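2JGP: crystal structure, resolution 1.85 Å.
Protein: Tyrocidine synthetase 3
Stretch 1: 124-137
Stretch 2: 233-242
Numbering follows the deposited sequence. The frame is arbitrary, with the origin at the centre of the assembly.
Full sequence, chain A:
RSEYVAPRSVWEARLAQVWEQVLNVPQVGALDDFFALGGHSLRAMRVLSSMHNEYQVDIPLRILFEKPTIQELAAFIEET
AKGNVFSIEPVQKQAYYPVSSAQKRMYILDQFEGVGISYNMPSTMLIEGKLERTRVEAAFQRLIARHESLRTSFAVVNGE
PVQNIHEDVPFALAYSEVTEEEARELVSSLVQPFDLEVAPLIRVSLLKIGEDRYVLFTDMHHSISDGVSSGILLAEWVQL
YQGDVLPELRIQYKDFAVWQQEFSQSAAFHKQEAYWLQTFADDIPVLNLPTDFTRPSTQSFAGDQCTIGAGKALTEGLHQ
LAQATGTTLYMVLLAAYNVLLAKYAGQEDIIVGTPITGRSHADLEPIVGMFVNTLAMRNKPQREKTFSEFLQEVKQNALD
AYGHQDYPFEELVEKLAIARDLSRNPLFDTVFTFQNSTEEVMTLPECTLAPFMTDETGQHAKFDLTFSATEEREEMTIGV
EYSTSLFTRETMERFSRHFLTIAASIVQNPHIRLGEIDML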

# COMPACT_ATOMS: atom_id res chain seq x y z
N THR A 124 12.90 -5.42 15.77
CA THR A 124 13.59 -5.36 17.05
C THR A 124 13.37 -3.97 17.64
O THR A 124 13.36 -2.98 16.91
CB THR A 124 15.09 -5.63 16.92
OG1 THR A 124 15.66 -4.73 15.96
CG2 THR A 124 15.34 -7.06 16.47
N MET A 125 13.18 -3.93 18.95
CA MET A 125 12.94 -2.68 19.66
C MET A 125 13.80 -2.66 20.91
O MET A 125 13.79 -3.63 21.68
CB MET A 125 11.46 -2.58 20.05
CG MET A 125 11.07 -1.29 20.74
SD MET A 125 9.29 -1.03 20.68
CE MET A 125 8.70 -2.53 21.46
N LEU A 126 14.55 -1.58 21.09
CA LEU A 126 15.31 -1.37 22.33
C LEU A 126 14.39 -0.75 23.37
O LEU A 126 13.82 0.33 23.15
CB LEU A 126 16.51 -0.45 22.08
CG LEU A 126 17.35 -0.10 23.32
CD1 LEU A 126 17.96 -1.35 23.94
CD2 LEU A 126 18.43 0.92 22.99
N ILE A 127 14.25 -1.44 24.51
CA ILE A 127 13.43 -0.95 25.62
C ILE A 127 14.34 -0.63 26.79
O ILE A 127 15.00 -1.51 27.34
CB ILE A 127 12.39 -2.00 26.06
CG1 ILE A 127 11.47 -2.38 24.89
CG2 ILE A 127 11.56 -1.46 27.23
CD1 ILE A 127 10.43 -3.42 25.24
N GLU A 128 14.37 0.65 27.17
CA GLU A 128 15.17 1.12 28.29
C GLU A 128 14.27 1.60 29.41
O GLU A 128 13.57 2.61 29.27
CB GLU A 128 16.11 2.24 27.83
CG GLU A 128 17.30 1.73 27.02
CD GLU A 128 17.91 2.80 26.13
OE1 GLU A 128 17.20 3.33 25.25
OE2 GLU A 128 19.12 3.08 26.29
N GLY A 129 14.28 0.87 30.52
CA GLY A 129 13.40 1.13 31.65
C GLY A 129 13.14 -0.14 32.45
O GLY A 129 13.81 -1.15 32.24
N LYS A 130 12.16 -0.09 33.34
CA LYS A 130 11.92 -1.18 34.29
C LYS A 130 11.53 -2.48 33.59
O LYS A 130 12.25 -3.48 33.68
CB LYS A 130 10.87 -0.78 35.33
CG LYS A 130 11.22 0.48 36.14
CD LYS A 130 12.56 0.38 36.88
CE LYS A 130 12.53 -0.67 37.99
NZ LYS A 130 13.75 -0.60 38.84
N LEU A 131 10.38 -2.45 32.90
CA LEU A 131 9.86 -3.57 32.09
C LEU A 131 9.63 -4.88 32.87
O LEU A 131 10.56 -5.44 33.44
CB LEU A 131 10.77 -3.83 30.87
CG LEU A 131 10.09 -3.97 29.50
CD1 LEU A 131 10.93 -4.84 28.57
CD2 LEU A 131 8.67 -4.52 29.60
N GLU A 132 8.39 -5.36 32.86
CA GLU A 132 8.03 -6.63 33.49
C GLU A 132 7.80 -7.68 32.42
O GLU A 132 6.91 -7.53 31.58
CB GLU A 132 6.76 -6.48 34.32
CG GLU A 132 6.88 -5.50 35.47
CD GLU A 132 5.62 -5.43 36.32
OE1 GLU A 132 5.28 -4.33 36.80
OE2 GLU A 132 4.97 -6.48 36.49
N ARG A 133 8.59 -8.76 32.46
CA ARG A 133 8.54 -9.77 31.41
C ARG A 133 7.18 -10.47 31.32
O ARG A 133 6.72 -10.79 30.22
CB ARG A 133 9.68 -10.79 31.54
CG ARG A 133 9.68 -11.65 32.80
CD ARG A 133 10.24 -13.04 32.50
NE ARG A 133 10.29 -13.89 33.69
CZ ARG A 133 11.25 -13.87 34.61
NH1 ARG A 133 12.27 -13.01 34.52
NH2 ARG A 133 11.19 -14.70 35.65
N THR A 134 6.53 -10.69 32.46
CA THR A 134 5.22 -11.35 32.47
C THR A 134 4.13 -10.47 31.84
O THR A 134 3.23 -10.98 31.16
CB THR A 134 4.79 -11.75 33.90
OG1 THR A 134 4.81 -10.60 34.75
CG2 THR A 134 5.74 -12.82 34.45
N ARG A 135 4.21 -9.15 32.06
CA ARG A 135 3.27 -8.22 31.43
C ARG A 135 3.49 -8.13 29.92
O ARG A 135 2.52 -8.01 29.17
CB ARG A 135 3.36 -6.82 32.04
CG ARG A 135 2.60 -6.68 33.35
CD ARG A 135 2.02 -5.27 33.53
NE ARG A 135 2.99 -4.32 34.06
CZ ARG A 135 2.78 -3.00 34.16
NH1 ARG A 135 1.64 -2.46 33.74
NH2 ARG A 135 3.73 -2.22 34.66
N VAL A 136 4.75 -8.18 29.49
CA VAL A 136 5.06 -8.24 28.06
C VAL A 136 4.30 -9.40 27.44
O VAL A 136 3.54 -9.22 26.48
CB VAL A 136 6.58 -8.41 27.80
CG1 VAL A 136 6.86 -8.65 26.32
CG2 VAL A 136 7.35 -7.20 28.31
N GLU A 137 4.48 -10.59 28.02
CA GLU A 137 3.81 -11.81 27.57
C GLU A 137 2.29 -11.66 27.56
O GLU A 137 1.63 -12.04 26.58
CB GLU A 137 4.20 -12.98 28.46
CG GLU A 137 3.71 -14.33 27.96
CD GLU A 137 4.13 -15.47 28.86
OE1 GLU A 137 3.73 -15.47 30.04
OE2 GLU A 137 4.87 -16.36 28.38
N LEU A 233 -0.35 -3.46 15.69
CA LEU A 233 0.15 -4.39 16.72
C LEU A 233 1.07 -3.71 17.74
O LEU A 233 0.94 -3.94 18.95
CB LEU A 233 0.90 -5.55 16.05
CG LEU A 233 0.20 -6.90 15.86
CD1 LEU A 233 -1.30 -6.83 15.80
CD2 LEU A 233 0.77 -7.61 14.64
N LEU A 234 1.98 -2.86 17.26
CA LEU A 234 2.87 -2.11 18.15
C LEU A 234 2.10 -1.15 19.06
O LEU A 234 2.31 -1.11 20.28
CB LEU A 234 3.91 -1.32 17.35
CG LEU A 234 4.88 -0.44 18.16
CD1 LEU A 234 5.56 -1.22 19.28
CD2 LEU A 234 5.92 0.18 17.23
N ALA A 235 1.22 -0.35 18.45
CA ALA A 235 0.44 0.64 19.18
C ALA A 235 -0.43 -0.03 20.23
O ALA A 235 -0.48 0.42 21.37
CB ALA A 235 -0.44 1.45 18.22
N GLU A 236 -1.08 -1.12 19.85
CA GLU A 236 -2.00 -1.82 20.75
C GLU A 236 -1.28 -2.61 21.83
O GLU A 236 -1.81 -2.76 22.93
CB GLU A 236 -2.95 -2.71 19.96
CG GLU A 236 -3.89 -1.92 19.06
CD GLU A 236 -5.00 -2.76 18.47
OE1 GLU A 236 -4.95 -3.99 18.62
OE2 GLU A 236 -5.91 -2.17 17.86
N TRP A 237 -0.08 -3.10 21.52
CA TRP A 237 0.75 -3.76 22.53
C TRP A 237 1.09 -2.78 23.65
O TRP A 237 0.96 -3.10 24.83
CB TRP A 237 2.03 -4.33 21.90
CG TRP A 237 2.90 -4.99 22.91
CD1 TRP A 237 2.79 -6.27 23.37
CD2 TRP A 237 3.99 -4.40 23.62
NE1 TRP A 237 3.75 -6.51 24.32
CE2 TRP A 237 4.50 -5.38 24.49
CE3 TRP A 237 4.59 -3.14 23.60
CZ2 TRP A 237 5.59 -5.15 25.34
CZ3 TRP A 237 5.67 -2.90 24.45
CH2 TRP A 237 6.16 -3.90 25.30
N VAL A 238 1.53 -1.58 23.26
CA VAL A 238 1.85 -0.50 24.20
C VAL A 238 0.64 -0.14 25.07
O VAL A 238 0.77 0.03 26.29
CB VAL A 238 2.34 0.76 23.45
CG1 VAL A 238 2.37 1.98 24.37
CG2 VAL A 238 3.72 0.51 22.84
N GLN A 239 -0.52 -0.02 24.44
CA GLN A 239 -1.77 0.28 25.16
C GLN A 239 -2.16 -0.85 26.12
O GLN A 239 -2.48 -0.59 27.28
CB GLN A 239 -2.91 0.54 24.17
CG GLN A 239 -2.83 1.89 23.46
CD GLN A 239 -3.84 2.02 22.34
OE1 GLN A 239 -3.70 1.41 21.28
NE2 GLN A 239 -4.88 2.83 22.57
N LEU A 240 -2.11 -2.09 25.63
CA LEU A 240 -2.46 -3.26 26.45
C LEU A 240 -1.51 -3.45 27.64
O LEU A 240 -1.96 -3.80 28.73
CB LEU A 240 -2.48 -4.53 25.60
CG LEU A 240 -3.67 -4.65 24.63
CD1 LEU A 240 -3.41 -5.75 23.61
CD2 LEU A 240 -4.98 -4.88 25.38
N TYR A 241 -0.22 -3.21 27.42
CA TYR A 241 0.77 -3.25 28.51
C TYR A 241 0.41 -2.25 29.62
O TYR A 241 0.63 -2.53 30.80
CB TYR A 241 2.18 -2.97 27.98
CG TYR A 241 3.28 -3.14 29.01
CD1 TYR A 241 4.00 -4.34 29.09
CD2 TYR A 241 3.60 -2.12 29.90
CE1 TYR A 241 5.01 -4.50 30.04
CE2 TYR A 241 4.61 -2.28 30.84
CZ TYR A 241 5.31 -3.47 30.91
OH TYR A 241 6.31 -3.63 31.85
N GLN A 242 -0.12 -1.09 29.23
CA GLN A 242 -0.57 -0.07 30.19
C GLN A 242 -1.93 -0.39 30.80
O GLN A 242 -2.38 0.30 31.72
CB GLN A 242 -0.64 1.30 29.51
CG GLN A 242 0.69 1.82 28.96
CD GLN A 242 0.50 3.02 28.05
OE1 GLN A 242 -0.45 3.79 28.20
NE2 GLN A 242 1.42 3.20 27.11

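The most unusual feature of this contact is Tyr241, whose hydroxyl reaches the very start of a helix in the other stretch and accepts a hydrogen bond from its backbone: Glu132 N lies 2.9 Å from Tyr241 OH, with an N-H...O angle of 170°. Glu132 occupies the N-cap position, and its amide hydrogen is not used by the helix that follows, so an outside acceptor can take it. Tyrosine suits the site because its ring is long enough to carry an oxygen there. Its CA-to-CB bond points sideways, and a chi1 near 180° (t) brings the ring across to the first stretch.

The ring itself is packed closely. The guanidinium of Arg135 lies flat on it, centres 4.5 Å apart and planes at 26°, an arrangement that joins a delocalised cation to an aromatic surface while leaving the arginine exposed to solvent. The same folded side chain places Arg135 NH1 3.1 Å from Tyr241 O, and its NH2 makes a weak, salt-bridged hydrogen bond to OE1 of Glu132 at 3.4 Å. Leu131 CD2 approaches Tyr241 CE1 at 3.7 Å, and Val136 CG2 sits 4.0 Å from the same carbon, so aliphatic groups line the buried ring.

One turn earlier in the second helix, Trp237 extends the apolar surface. Val136 bridges the two aromatics: its CG1 lies 3.9 Å from Trp237 CZ2, and its carbonyl O receives a weak hydrogen bond from Trp237 NE1 at 3.5 Å. The indole thus combines a large hydrophobic surface with a single polar donor.

From the strand, Met125 and Ile127, alternate residues, both point toward the helix. Ile127 CD1 meets Trp237 CH2 at 4.3 Å, while the flexible thioether of Met125 places SD 4.0 Å from Leu234 CD1.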